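Local coordinates for protein NF-kappa-B inhibitor beta (Mus musculus, PDB 1OY3) that inhibits NF-kappa-B by forming a complex with it and holding it in the cytoplasm, at residues C[50-55]-C[59-64]; C[12-17]-C[40-45]; C[31-36]-C[65-70]; C[95-100]-C[148-153]; C[84-89]-C[171-176]. All blocks are in the same frame, centred on the assembly; numbering follows the deposited sequence.

In the fold
Along the chain, contact 2 opens at helix 12-18 and closes on the loop 40-45, tying ANK 1 to the entry of ANK 2. Contact 3 begins at 31-36, within the span closed by contact 2, and ends beyond it at 65-70, so the two cross; it joins the ends of helices 22-32 and 58-66. Contact 1, the helix pair of ANK 2, is nested within contact 3. Farther on, contact 5 (84-89 with 171-176) closes the longest loop, from ANK 3 to ANK 4, and contact 4 (95-100 with 148-153) nests inside it, across the unmodelled residues 109-143. Contacts 1, 2 and 3 touch or adjoin one another, and contact 1 also touches contacts 4 and 5.

Contact 1. Residues C[50-55]-C[59-64]; sequences HLAAIL and STVEKL
Helices 50-55 and 59-64 run almost antiparallel, their N-to-C directions 160° apart and their axes approaching to 8.7 Å, with A52 and V61 closest in the backbone. This is the helix-turn-helix hairpin of an ankyrin repeat, here ANK 2, and its interface is wholly apolar and buried. A52 carries most of it. Its CB points toward the other helix and enters a shallow nest made by three side chains spaced over little more than one turn. CD1 of L64 touches CB of A52 at 3.7 Å from one end of the nest, and CG2 of T60 reaches the same CB of A52 at 3.8 Å from the other. In T60 the two branches have different partners: OG1, beside the backbone N, bonds to E57, while CG2, anti to that N, meets A52. V61 divides its work in a similar way. Its CG1 packs on V96 and L97 of helix 91-97, joining this hairpin to the next one, whereas L64 also rests on L29 of the preceding repeat's helix 22-32. Elsewhere on helix 50-55, L51 and I54 meet apolar side chains of another protein chain. Between the helices, CG2 of V61 sits 3.7 Å from CB of A52 and 3.9 Å from the backbone N of A53.

Contact 2. Residues C[12-17]-C[40-45]; sequences ALHLAV and LQNDLG
H14, the histidine of the T-A-L-H form of the ankyrin TPLH signature, points its imidazole from the start of helix 12-18 into the loop at L40, Q41 and N42. The carbonyl O of L40 lies at the ring edge, near its plane, 3.0 Å from CE1 of H14. Over one face stands CB of N42, 4.0 Å above the ring plane and displaced toward the rim, while ND2 of N42 is 4.0 Å from CD2 of H14; the amide and the imidazole are turned only 20° from one another. The imidazole is held at both nitrogens, since ND1 accepts from the backbone N of T11 and NE2 donates to O of Q46. In ankyrin repeats this histidine links the head of one inner helix to the loop leading into the next repeat, and here it ties ANK 1 to ANK 2. N42 shapes that loop. With chi1 at 59°, CG lies between the backbone N and the carbonyl carbon, and from there OD1 of N42 folds over the chain and accepts from N of L44 at 2.9 Å, forming an Asx turn within the type I turn N42-G45. That donor stands above the plane of the amide carbonyl. OD1 also accepts from N of Q46, and ND2 bonds to D10. Across the turn, from the residue before it, NE2 of Q41 donates to O of G45 at 2.9 Å.

Contact 3. Residues C[31-36]-C[65-70]; sequences FSAGHE and YAAGAG
The turn that brings A33 and G34 against A67 starts at S32, in the last turn of helix 22-32, where the hydroxyl OG is bonded back to O of L28. S32 is also the first residue of a type II beta turn that ends at H35, closed by a bond of 2.7 Å from N of H35 to O of S32. A33 is the first residue to leave the helix. Its CA lies 3.6 Å from O of A67, and CB of A33 lies 4.4 Å from CB of A67, a loose meeting of two methyl groups at the corresponding helix ends of neighbouring ankyrin repeats, ANK 1 and ANK 2. At G34 the chain adopts a positive phi, as the third position of a type II turn commonly does, and this glycine makes the polar link: N of G34 donates to O of A67 at 3.2 Å. The donor sits nearly on the line of the carbonyl bond, with a C=O...N angle of 175°, while the angle at the hydrogen is 145°. H35 then directs its CB away from 65-70. On the other side, helix 58-66 finishes in a Schellman motif: G68, also at positive phi, bonds back from its N to O of Y65 at 3.0 Å, and N of A69 probably reaches O of L64. A67 O lies in that closing turn and takes its donor, N of G34, from the neighbouring repeat, and the joint relies on main-chain atoms rather than on long side chains.

Contact 4. Residues C[95-100]-C[148-153]; sequences CVLLQP and RLQLEA
Q150 and L151, the residues that reach L97 and L98, follow the end of a 3-10 segment, R148 and L149. The side chain of Q150 runs extended beyond CG and crosses that of L97 at about a right angle. NE2 of Q150 donates to O of L97 at 3.1 Å, approaching from well above the carbonyl plane, 51° out of it, and bonds to O of W147 as well, so two carbonyls fix the rotation of the amide. The other end of the amide rests on carbon, with OE1 of Q150 3.5 Å from CB of L97. L151 comes next, inside a type I turn from Q150 to A153 and obliquely across L98, whose CD2 meets CD2 of L151 at 3.5 Å, tighter than a usual methyl contact. L98 is the centre of an inverse gamma turn in which N of Q99 bonds weakly to O of L97, the carbonyl that Q150 grips. Y65 of helix 58-66 and L82 of helix 81-85 also pack on Q150. The contact packs the chain that returns from the long segment between ANK 3 and ANK 4 against the C-terminal end of the outer helix of ANK 3, within the ankyrin stack.

Contact 5. Residues C[84-89]-C[171-176]; sequences LACRVR and AEMVRL
Where helix 81-85 gives way to a loop, it faces the first turns of helix 171-180, and the backbones come nearest at C86 and M173, whose CA atoms are 6.8 Å apart. M173 bridges the gap almost alone. Its CG leaves anti to the backbone N (chi1 -170°), and bends at chi2 and chi3 then fold the thioether round so that two different parts of it touch. CG of M173 lies against SG of C86 at 3.7 Å, and SD of M173 is a little farther from SG of C86, at 4.0 Å. The terminal methyl CE of M173 continues to the helix end, 3.4 Å from O of A85 and 4.4 Å from CB of A85. A165 of helix 161-167 and H91 and A94 of helix 91-97 also touch M173, so the flexible side chain is enclosed by both repeats. C86 in turn packs on P161 and V164. Nearer the surface, R89 reaches across with its long side chain: NH2 of R89 donates to a water at 3.3 Å, which also takes a weak bond from N of A171, and the arginine touches D170, whose carboxylate bonds to N of M173. Within helix 171-180, NE of R175 forms a salt bridge with OE2 of E172 at 3.2 Å, the oxygen close to the guanidinium plane but itself met from above the carboxylate plane. This is part of the stacking interface between consecutive ankyrin repeats, where the end of the inner helix of ANK 3 meets the outer helix of ANK 4.

Contact 1. Residues C[50-55]-C[59-64]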
# COMPACT_ATOMS: atom_id res chain seq x y z
N HIS C 50 14.38 -4.38 8.07
CA HIS C 50 13.25 -3.47 7.90
C HIS C 50 13.46 -2.22 8.75
O HIS C 50 13.25 -1.09 8.30
CB HIS C 50 11.94 -4.12 8.35
CG HIS C 50 11.41 -5.16 7.42
ND1 HIS C 50 11.09 -6.44 7.83
CD2 HIS C 50 11.06 -5.09 6.11
CE1 HIS C 50 10.57 -7.11 6.82
NE2 HIS C 50 10.53 -6.31 5.76
N LEU C 51 13.84 -2.43 10.00
CA LEU C 51 14.07 -1.31 10.90
C LEU C 51 15.17 -0.39 10.38
O LEU C 51 15.02 0.82 10.40
CB LEU C 51 14.42 -1.83 12.30
CG LEU C 51 13.26 -2.56 12.96
CD1 LEU C 51 13.70 -3.20 14.28
CD2 LEU C 51 12.12 -1.59 13.18
N ALA C 52 16.27 -0.99 9.93
CA ALA C 52 17.40 -0.23 9.43
C ALA C 52 16.98 0.58 8.20
O ALA C 52 17.40 1.74 8.03
CB ALA C 52 18.54 -1.20 9.06
N ALA C 53 16.16 -0.02 7.35
CA ALA C 53 15.68 0.64 6.14
C ALA C 53 14.81 1.86 6.47
O ALA C 53 14.96 2.92 5.86
CB ALA C 53 14.88 -0.33 5.28
N ILE C 54 13.92 1.70 7.43
CA ILE C 54 13.04 2.78 7.84
C ILE C 54 13.86 3.93 8.39
O ILE C 54 13.56 5.09 8.12
CB ILE C 54 12.04 2.29 8.93
CG1 ILE C 54 11.00 1.35 8.29
CG2 ILE C 54 11.34 3.48 9.58
CD1 ILE C 54 10.21 0.55 9.30
N LEU C 55 14.90 3.61 9.15
CA LEU C 55 15.75 4.63 9.74
C LEU C 55 16.66 5.29 8.71
O LEU C 55 17.29 6.31 9.00
CB LEU C 55 16.60 4.02 10.86
CG LEU C 55 15.85 3.57 12.12
CD1 LEU C 55 16.84 2.93 13.12
CD2 LEU C 55 15.13 4.76 12.75
N SER C 59 24.67 2.37 6.25
CA SER C 59 25.74 1.59 6.82
C SER C 59 25.17 0.37 7.55
O SER C 59 25.67 -0.74 7.42
CB SER C 59 26.56 2.45 7.78
OG SER C 59 27.60 1.70 8.35
N THR C 60 24.09 0.59 8.30
CA THR C 60 23.47 -0.49 9.05
C THR C 60 22.79 -1.52 8.14
O THR C 60 22.76 -2.71 8.44
CB THR C 60 22.45 0.08 10.05
OG1 THR C 60 23.11 1.01 10.91
CG2 THR C 60 21.82 -1.04 10.88
N VAL C 61 22.28 -1.06 7.00
CA VAL C 61 21.63 -1.96 6.07
C VAL C 61 22.67 -2.89 5.44
O VAL C 61 22.38 -4.07 5.20
CB VAL C 61 20.87 -1.18 4.97
CG1 VAL C 61 20.48 -2.12 3.83
CG2 VAL C 61 19.62 -0.53 5.58
N GLU C 62 23.87 -2.38 5.20
CA GLU C 62 24.93 -3.20 4.60
C GLU C 62 25.39 -4.31 5.53
O GLU C 62 25.59 -5.44 5.10
CB GLU C 62 26.13 -2.33 4.20
CG GLU C 62 27.33 -3.11 3.64
CD GLU C 62 28.43 -2.20 3.10
OE1 GLU C 62 28.74 -1.19 3.75
OE2 GLU C 62 28.99 -2.51 2.02
N LYS C 63 25.55 -3.99 6.81
CA LYS C 63 25.99 -4.98 7.79
C LYS C 63 25.01 -6.13 7.81
O LYS C 63 25.38 -7.30 7.69
CB LYS C 63 26.10 -4.36 9.17
CG LYS C 63 27.15 -3.28 9.28
CD LYS C 63 27.24 -2.81 10.72
CE LYS C 63 28.32 -1.76 10.90
NZ LYS C 63 28.29 -1.26 12.29
N LEU C 64 23.73 -5.78 7.96
CA LEU C 64 22.67 -6.78 7.99
C LEU C 64 22.65 -7.56 6.68
O LEU C 64 22.55 -8.79 6.68
CB LEU C 64 21.31 -6.09 8.26
CG LEU C 64 21.28 -5.42 9.63
CD1 LEU C 64 20.07 -4.51 9.78
CD2 LEU C 64 21.27 -6.52 10.70

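Contact 2. Residues C[12-17]-C[40-45]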
# COMPACT_ATOMS: atom_id res chain seq x y z
N ALA C 12 17.23 -8.82 20.56
CA ALA C 12 18.38 -7.96 20.84
C ALA C 12 18.81 -7.24 19.56
O ALA C 12 19.32 -6.12 19.60
CB ALA C 12 19.53 -8.79 21.40
N LEU C 13 18.60 -7.89 18.42
CA LEU C 13 18.94 -7.29 17.13
C LEU C 13 18.08 -6.07 16.87
O LEU C 13 18.60 -4.98 16.67
CB LEU C 13 18.76 -8.28 15.99
CG LEU C 13 20.00 -8.88 15.35
CD1 LEU C 13 19.63 -9.40 13.98
CD2 LEU C 13 21.10 -7.83 15.21
N HIS C 14 16.75 -6.26 16.89
CA HIS C 14 15.83 -5.15 16.64
C HIS C 14 16.18 -3.96 17.51
O HIS C 14 16.19 -2.81 17.04
CB HIS C 14 14.37 -5.54 16.94
CG HIS C 14 13.81 -6.58 16.03
ND1 HIS C 14 13.98 -7.93 16.25
CD2 HIS C 14 13.07 -6.47 14.90
CE1 HIS C 14 13.36 -8.61 15.29
NE2 HIS C 14 12.80 -7.75 14.46
N LEU C 15 16.47 -4.23 18.77
CA LEU C 15 16.80 -3.16 19.70
C LEU C 15 18.16 -2.53 19.42
O LEU C 15 18.38 -1.37 19.74
CB LEU C 15 16.76 -3.68 21.14
CG LEU C 15 15.39 -4.20 21.61
CD1 LEU C 15 15.51 -4.79 23.00
CD2 LEU C 15 14.39 -3.07 21.59
N ALA C 16 19.06 -3.29 18.80
CA ALA C 16 20.38 -2.74 18.49
C ALA C 16 20.20 -1.64 17.43
O ALA C 16 20.86 -0.61 17.50
CB ALA C 16 21.31 -3.84 17.97
N VAL C 17 19.31 -1.87 16.47
CA VAL C 17 19.07 -0.87 15.43
C VAL C 17 18.15 0.23 15.94
O VAL C 17 18.35 1.40 15.63
CB VAL C 17 18.46 -1.52 14.14
CG1 VAL C 17 19.14 -2.85 13.87
CG2 VAL C 17 16.98 -1.69 14.28
N LEU C 40 14.28 -12.83 12.21
CA LEU C 40 13.17 -12.85 13.15
C LEU C 40 12.37 -11.56 13.01
O LEU C 40 12.94 -10.48 12.96
CB LEU C 40 13.69 -13.00 14.58
CG LEU C 40 14.31 -14.36 14.91
CD1 LEU C 40 14.83 -14.35 16.33
CD2 LEU C 40 13.26 -15.46 14.73
N GLN C 41 11.05 -11.69 12.95
CA GLN C 41 10.17 -10.54 12.80
C GLN C 41 9.43 -10.20 14.09
O GLN C 41 8.83 -11.08 14.70
CB GLN C 41 9.14 -10.83 11.71
CG GLN C 41 9.76 -11.25 10.37
CD GLN C 41 8.73 -11.83 9.41
OE1 GLN C 41 8.87 -12.96 8.95
NE2 GLN C 41 7.70 -11.05 9.11
N ASN C 42 9.48 -8.94 14.51
CA ASN C 42 8.77 -8.54 15.72
C ASN C 42 7.27 -8.63 15.42
O ASN C 42 6.88 -9.20 14.41
CB ASN C 42 9.14 -7.11 16.15
CG ASN C 42 8.84 -6.09 15.09
OD1 ASN C 42 8.08 -6.35 14.16
ND2 ASN C 42 9.44 -4.92 15.23
N ASP C 43 6.44 -8.06 16.30
CA ASP C 43 4.98 -8.14 16.13
C ASP C 43 4.40 -7.29 15.00
O ASP C 43 3.21 -7.39 14.70
CB ASP C 43 4.29 -7.80 17.47
CG ASP C 43 4.57 -8.84 18.55
OD1 ASP C 43 4.18 -8.61 19.72
OD2 ASP C 43 5.19 -9.88 18.25
N LEU C 44 5.23 -6.47 14.37
CA LEU C 44 4.78 -5.66 13.24
C LEU C 44 5.27 -6.36 11.97
O LEU C 44 5.10 -5.85 10.86
CB LEU C 44 5.35 -4.24 13.34
CG LEU C 44 4.79 -3.40 14.49
CD1 LEU C 44 5.60 -2.11 14.67
CD2 LEU C 44 3.32 -3.08 14.21
N GLY C 45 5.85 -7.54 12.14
CA GLY C 45 6.35 -8.31 11.01
C GLY C 45 7.69 -7.79 10.51
O GLY C 45 8.19 -8.23 9.47

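Contact 3. Residues C[31-36]-C[65-70]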
# COMPACT_ATOMS: atom_id res chain seq x y z
N PHE C 31 27.76 -13.33 15.81
CA PHE C 31 27.29 -14.71 15.88
C PHE C 31 26.16 -14.91 14.88
O PHE C 31 26.19 -15.83 14.06
CB PHE C 31 26.78 -15.01 17.29
CG PHE C 31 27.77 -14.69 18.37
CD1 PHE C 31 28.92 -15.47 18.53
CD2 PHE C 31 27.58 -13.60 19.22
CE1 PHE C 31 29.86 -15.17 19.51
CE2 PHE C 31 28.51 -13.29 20.20
CZ PHE C 31 29.66 -14.07 20.35
N SER C 32 25.17 -14.02 14.95
CA SER C 32 23.99 -14.05 14.09
C SER C 32 24.23 -14.41 12.63
O SER C 32 23.44 -15.14 12.03
CB SER C 32 23.28 -12.70 14.17
OG SER C 32 22.93 -12.39 15.50
N ALA C 33 25.30 -13.89 12.04
CA ALA C 33 25.60 -14.14 10.63
C ALA C 33 25.24 -15.56 10.18
O ALA C 33 25.73 -16.54 10.74
CB ALA C 33 27.07 -13.87 10.36
N GLY C 34 24.37 -15.65 9.18
CA GLY C 34 23.97 -16.94 8.65
C GLY C 34 22.81 -17.62 9.35
O GLY C 34 22.16 -18.50 8.77
N HIS C 35 22.52 -17.22 10.59
CA HIS C 35 21.44 -17.81 11.38
C HIS C 35 20.09 -17.26 10.95
O HIS C 35 19.98 -16.28 10.24
CB HIS C 35 21.96 -18.21 12.76
CG HIS C 35 22.76 -19.47 12.76
ND1 HIS C 35 22.26 -20.68 13.21
CD2 HIS C 35 24.03 -19.72 12.37
CE1 HIS C 35 23.18 -21.61 13.10
NE2 HIS C 35 24.27 -21.06 12.59
N GLU C 36 19.03 -17.90 11.47
CA GLU C 36 17.66 -17.48 11.20
C GLU C 36 17.33 -16.34 12.16
O GLU C 36 16.31 -15.67 12.01
CB GLU C 36 16.68 -18.63 11.41
CG GLU C 36 17.00 -19.90 10.63
CD GLU C 36 15.88 -20.93 10.69
OE1 GLU C 36 15.86 -21.84 9.84
OE2 GLU C 36 15.01 -20.82 11.59
N TYR C 65 22.77 -6.84 5.57
CA TYR C 65 22.75 -7.47 4.24
C TYR C 65 23.99 -8.37 4.08
O TYR C 65 23.90 -9.51 3.62
CB TYR C 65 22.73 -6.39 3.15
CG TYR C 65 22.45 -6.87 1.73
CD1 TYR C 65 22.94 -6.15 0.64
CD2 TYR C 65 21.66 -7.99 1.48
CE1 TYR C 65 22.67 -6.54 -0.66
CE2 TYR C 65 21.37 -8.39 0.15
CZ TYR C 65 21.89 -7.65 -0.90
OH TYR C 65 21.60 -7.99 -2.21
N ALA C 66 25.14 -7.84 4.48
CA ALA C 66 26.40 -8.57 4.38
C ALA C 66 26.32 -9.83 5.23
O ALA C 66 26.84 -10.88 4.84
CB ALA C 66 27.56 -7.69 4.85
N ALA C 67 25.67 -9.72 6.39
CA ALA C 67 25.51 -10.82 7.32
C ALA C 67 24.54 -11.88 6.83
O ALA C 67 24.42 -12.94 7.44
CB ALA C 67 25.04 -10.29 8.68
N GLY C 68 23.83 -11.60 5.75
CA GLY C 68 22.90 -12.58 5.21
C GLY C 68 21.43 -12.40 5.53
O GLY C 68 20.65 -13.34 5.39
N ALA C 69 21.03 -11.19 5.93
CA ALA C 69 19.63 -10.92 6.24
C ALA C 69 18.78 -11.08 4.98
O ALA C 69 19.18 -10.65 3.89
CB ALA C 69 19.50 -9.50 6.80
N GLY C 70 17.62 -11.71 5.13
CA GLY C 70 16.70 -11.92 4.02
C GLY C 70 16.17 -10.60 3.47
O GLY C 70 15.68 -9.76 4.22

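Contact 4. Residues C[95-100]-C[148-153]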
# COMPACT_ATOMS: atom_id res chain seq x y z
N CYS C 95 20.28 1.62 -2.62
CA CYS C 95 21.50 1.38 -3.38
C CYS C 95 22.28 0.17 -2.83
O CYS C 95 22.77 -0.68 -3.58
CB CYS C 95 22.33 2.66 -3.34
SG CYS C 95 23.70 2.66 -4.47
N VAL C 96 22.39 0.10 -1.51
CA VAL C 96 23.07 -1.01 -0.85
C VAL C 96 22.35 -2.33 -1.20
O VAL C 96 22.99 -3.34 -1.48
CB VAL C 96 23.04 -0.86 0.69
CG1 VAL C 96 23.59 -2.11 1.34
CG2 VAL C 96 23.84 0.38 1.12
N LEU C 97 21.03 -2.30 -1.17
CA LEU C 97 20.25 -3.50 -1.45
C LEU C 97 20.24 -3.91 -2.92
O LEU C 97 20.24 -5.10 -3.23
CB LEU C 97 18.80 -3.32 -0.98
CG LEU C 97 18.56 -3.19 0.52
CD1 LEU C 97 17.09 -2.89 0.76
CD2 LEU C 97 18.99 -4.46 1.25
N LEU C 98 20.22 -2.92 -3.81
CA LEU C 98 20.16 -3.16 -5.25
C LEU C 98 21.45 -3.61 -5.95
O LEU C 98 21.86 -3.01 -6.95
CB LEU C 98 19.60 -1.90 -5.92
CG LEU C 98 18.18 -1.52 -5.48
CD1 LEU C 98 17.83 -0.14 -5.97
CD2 LEU C 98 17.20 -2.55 -5.99
N GLN C 99 22.07 -4.66 -5.43
CA GLN C 99 23.30 -5.22 -6.00
C GLN C 99 23.57 -6.54 -5.29
O GLN C 99 22.95 -6.82 -4.27
CB GLN C 99 24.49 -4.27 -5.79
CG GLN C 99 24.87 -4.03 -4.33
CD GLN C 99 25.90 -2.91 -4.17
OE1 GLN C 99 25.56 -1.79 -3.78
NE2 GLN C 99 27.15 -3.20 -4.49
N PRO C 100 24.48 -7.36 -5.82
CA PRO C 100 24.78 -8.64 -5.18
C PRO C 100 25.23 -8.43 -3.74
O PRO C 100 26.01 -7.53 -3.46
CB PRO C 100 25.90 -9.20 -6.06
CG PRO C 100 25.57 -8.65 -7.41
CD PRO C 100 25.21 -7.22 -7.10
N ARG C 148 17.83 -9.15 -7.76
CA ARG C 148 16.83 -8.49 -8.59
C ARG C 148 15.39 -8.92 -8.30
O ARG C 148 14.44 -8.31 -8.80
CB ARG C 148 17.15 -8.71 -10.07
CG ARG C 148 18.35 -7.92 -10.59
CD ARG C 148 18.38 -7.94 -12.12
NE ARG C 148 19.27 -6.92 -12.67
CZ ARG C 148 20.60 -6.96 -12.61
NH1 ARG C 148 21.20 -7.98 -12.02
NH2 ARG C 148 21.32 -5.98 -13.14
N LEU C 149 15.23 -9.98 -7.52
CA LEU C 149 13.90 -10.45 -7.16
C LEU C 149 13.23 -9.43 -6.24
O LEU C 149 12.05 -9.54 -5.95
CB LEU C 149 13.98 -11.82 -6.46
CG LEU C 149 14.65 -12.93 -7.28
CD1 LEU C 149 14.84 -14.17 -6.42
CD2 LEU C 149 13.80 -13.25 -8.50
N GLN C 150 14.00 -8.44 -5.77
CA GLN C 150 13.46 -7.40 -4.89
C GLN C 150 12.66 -6.38 -5.70
O GLN C 150 11.68 -5.80 -5.22
CB GLN C 150 14.59 -6.65 -4.18
CG GLN C 150 15.42 -7.47 -3.19
CD GLN C 150 16.64 -6.69 -2.70
OE1 GLN C 150 16.53 -5.76 -1.91
NE2 GLN C 150 17.82 -7.07 -3.20
N LEU C 151 13.09 -6.19 -6.94
CA LEU C 151 12.50 -5.22 -7.84
C LEU C 151 11.04 -5.42 -8.14
O LEU C 151 10.30 -4.46 -8.34
CB LEU C 151 13.28 -5.19 -9.16
CG LEU C 151 14.76 -4.80 -9.08
CD1 LEU C 151 15.35 -4.81 -10.50
CD2 LEU C 151 14.90 -3.42 -8.44
N GLU C 152 10.61 -6.66 -8.20
CA GLU C 152 9.21 -6.91 -8.52
C GLU C 152 8.43 -7.50 -7.35
O GLU C 152 7.32 -8.00 -7.52
CB GLU C 152 9.13 -7.78 -9.77
CG GLU C 152 9.81 -7.10 -10.98
CD GLU C 152 9.22 -5.73 -11.28
OE1 GLU C 152 9.98 -4.80 -11.64
OE2 GLU C 152 7.98 -5.58 -11.17
N ALA C 153 9.00 -7.41 -6.15
CA ALA C 153 8.32 -7.90 -4.96
C ALA C 153 7.09 -7.00 -4.78
O ALA C 153 7.17 -5.79 -4.93
CB ALA C 153 9.23 -7.79 -3.73

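Contact 5. Residues C[84-89]-C[171-176]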
# COMPACT_ATOMS: atom_id res chain seq x y z
N LEU C 84 10.19 -0.27 2.01
CA LEU C 84 10.25 0.72 3.08
C LEU C 84 11.19 1.86 2.71
O LEU C 84 10.91 3.02 2.99
CB LEU C 84 10.69 0.05 4.39
CG LEU C 84 9.73 -1.03 4.89
CD1 LEU C 84 10.34 -1.78 6.08
CD2 LEU C 84 8.41 -0.39 5.28
N ALA C 85 12.31 1.53 2.07
CA ALA C 85 13.27 2.53 1.66
C ALA C 85 12.58 3.51 0.72
O ALA C 85 12.82 4.71 0.79
CB ALA C 85 14.47 1.89 0.95
N CYS C 86 11.71 2.98 -0.14
CA CYS C 86 11.01 3.82 -1.12
C CYS C 86 9.92 4.69 -0.53
O CYS C 86 9.31 5.48 -1.24
CB CYS C 86 10.42 2.95 -2.22
SG CYS C 86 11.64 2.03 -3.13
N ARG C 87 9.66 4.54 0.76
CA ARG C 87 8.61 5.30 1.41
C ARG C 87 9.22 6.46 2.17
O ARG C 87 8.58 7.49 2.39
CB ARG C 87 7.83 4.41 2.39
CG ARG C 87 7.38 3.09 1.81
CD ARG C 87 6.73 2.23 2.89
NE ARG C 87 5.46 2.77 3.35
CZ ARG C 87 4.93 2.52 4.54
NH1 ARG C 87 5.56 1.75 5.41
NH2 ARG C 87 3.74 3.03 4.86
N VAL C 88 10.47 6.29 2.58
CA VAL C 88 11.17 7.31 3.33
C VAL C 88 12.33 7.91 2.56
O VAL C 88 13.24 8.49 3.16
CB VAL C 88 11.71 6.74 4.66
CG1 VAL C 88 10.60 6.02 5.40
CG2 VAL C 88 12.87 5.80 4.38
N ARG C 89 12.31 7.78 1.24
CA ARG C 89 13.37 8.35 0.41
C ARG C 89 14.78 7.95 0.85
O ARG C 89 15.71 8.75 0.74
CB ARG C 89 13.25 9.87 0.40
CG ARG C 89 12.07 10.42 -0.39
CD ARG C 89 11.83 11.90 -0.11
NE ARG C 89 11.31 12.61 -1.28
CZ ARG C 89 12.07 13.15 -2.22
NH1 ARG C 89 13.40 13.07 -2.14
NH2 ARG C 89 11.52 13.78 -3.25
N ALA C 171 11.87 11.13 -7.56
CA ALA C 171 12.61 11.05 -8.81
C ALA C 171 13.93 10.32 -8.65
O ALA C 171 14.30 9.48 -9.47
CB ALA C 171 12.84 12.45 -9.36
N GLU C 172 14.66 10.66 -7.59
CA GLU C 172 15.93 10.03 -7.32
C GLU C 172 15.75 8.51 -7.16
O GLU C 172 16.54 7.72 -7.70
CB GLU C 172 16.55 10.62 -6.05
CG GLU C 172 17.99 11.05 -6.24
CD GLU C 172 18.76 10.09 -7.12
OE1 GLU C 172 18.88 8.90 -6.75
OE2 GLU C 172 19.25 10.52 -8.18
N MET C 173 14.73 8.10 -6.42
CA MET C 173 14.50 6.67 -6.22
C MET C 173 14.07 6.00 -7.52
O MET C 173 14.43 4.85 -7.78
CB MET C 173 13.44 6.41 -5.14
CG MET C 173 13.36 4.92 -4.75
SD MET C 173 14.88 4.32 -3.91
CE MET C 173 14.48 4.87 -2.22
N VAL C 174 13.29 6.72 -8.33
CA VAL C 174 12.84 6.17 -9.61
C VAL C 174 14.08 5.89 -10.47
O VAL C 174 14.17 4.86 -11.13
CB VAL C 174 11.91 7.18 -10.35
CG1 VAL C 174 11.63 6.69 -11.78
CG2 VAL C 174 10.62 7.33 -9.59
N ARG C 175 15.04 6.81 -10.44
CA ARG C 175 16.27 6.64 -11.21
C ARG C 175 17.03 5.37 -10.81
O ARG C 175 17.44 4.60 -11.68
CB ARG C 175 17.16 7.89 -11.06
CG ARG C 175 16.78 9.02 -12.01
CD ARG C 175 17.77 10.16 -12.00
NE ARG C 175 17.56 11.05 -10.87
CZ ARG C 175 16.90 12.20 -10.94
NH1 ARG C 175 16.39 12.61 -12.10
NH2 ARG C 175 16.73 12.94 -9.85
N LEU C 176 17.20 5.15 -9.51
CA LEU C 176 17.88 3.96 -9.01
C LEU C 176 17.14 2.69 -9.42
O LEU C 176 17.76 1.71 -9.85
CB LEU C 176 17.99 4.01 -7.48
CG LEU C 176 19.19 4.70 -6.84
CD1 LEU C 176 19.70 5.85 -7.71
CD2 LEU C 176 18.77 5.20 -5.46
O HOH W 1 12.15 14.23 -6.43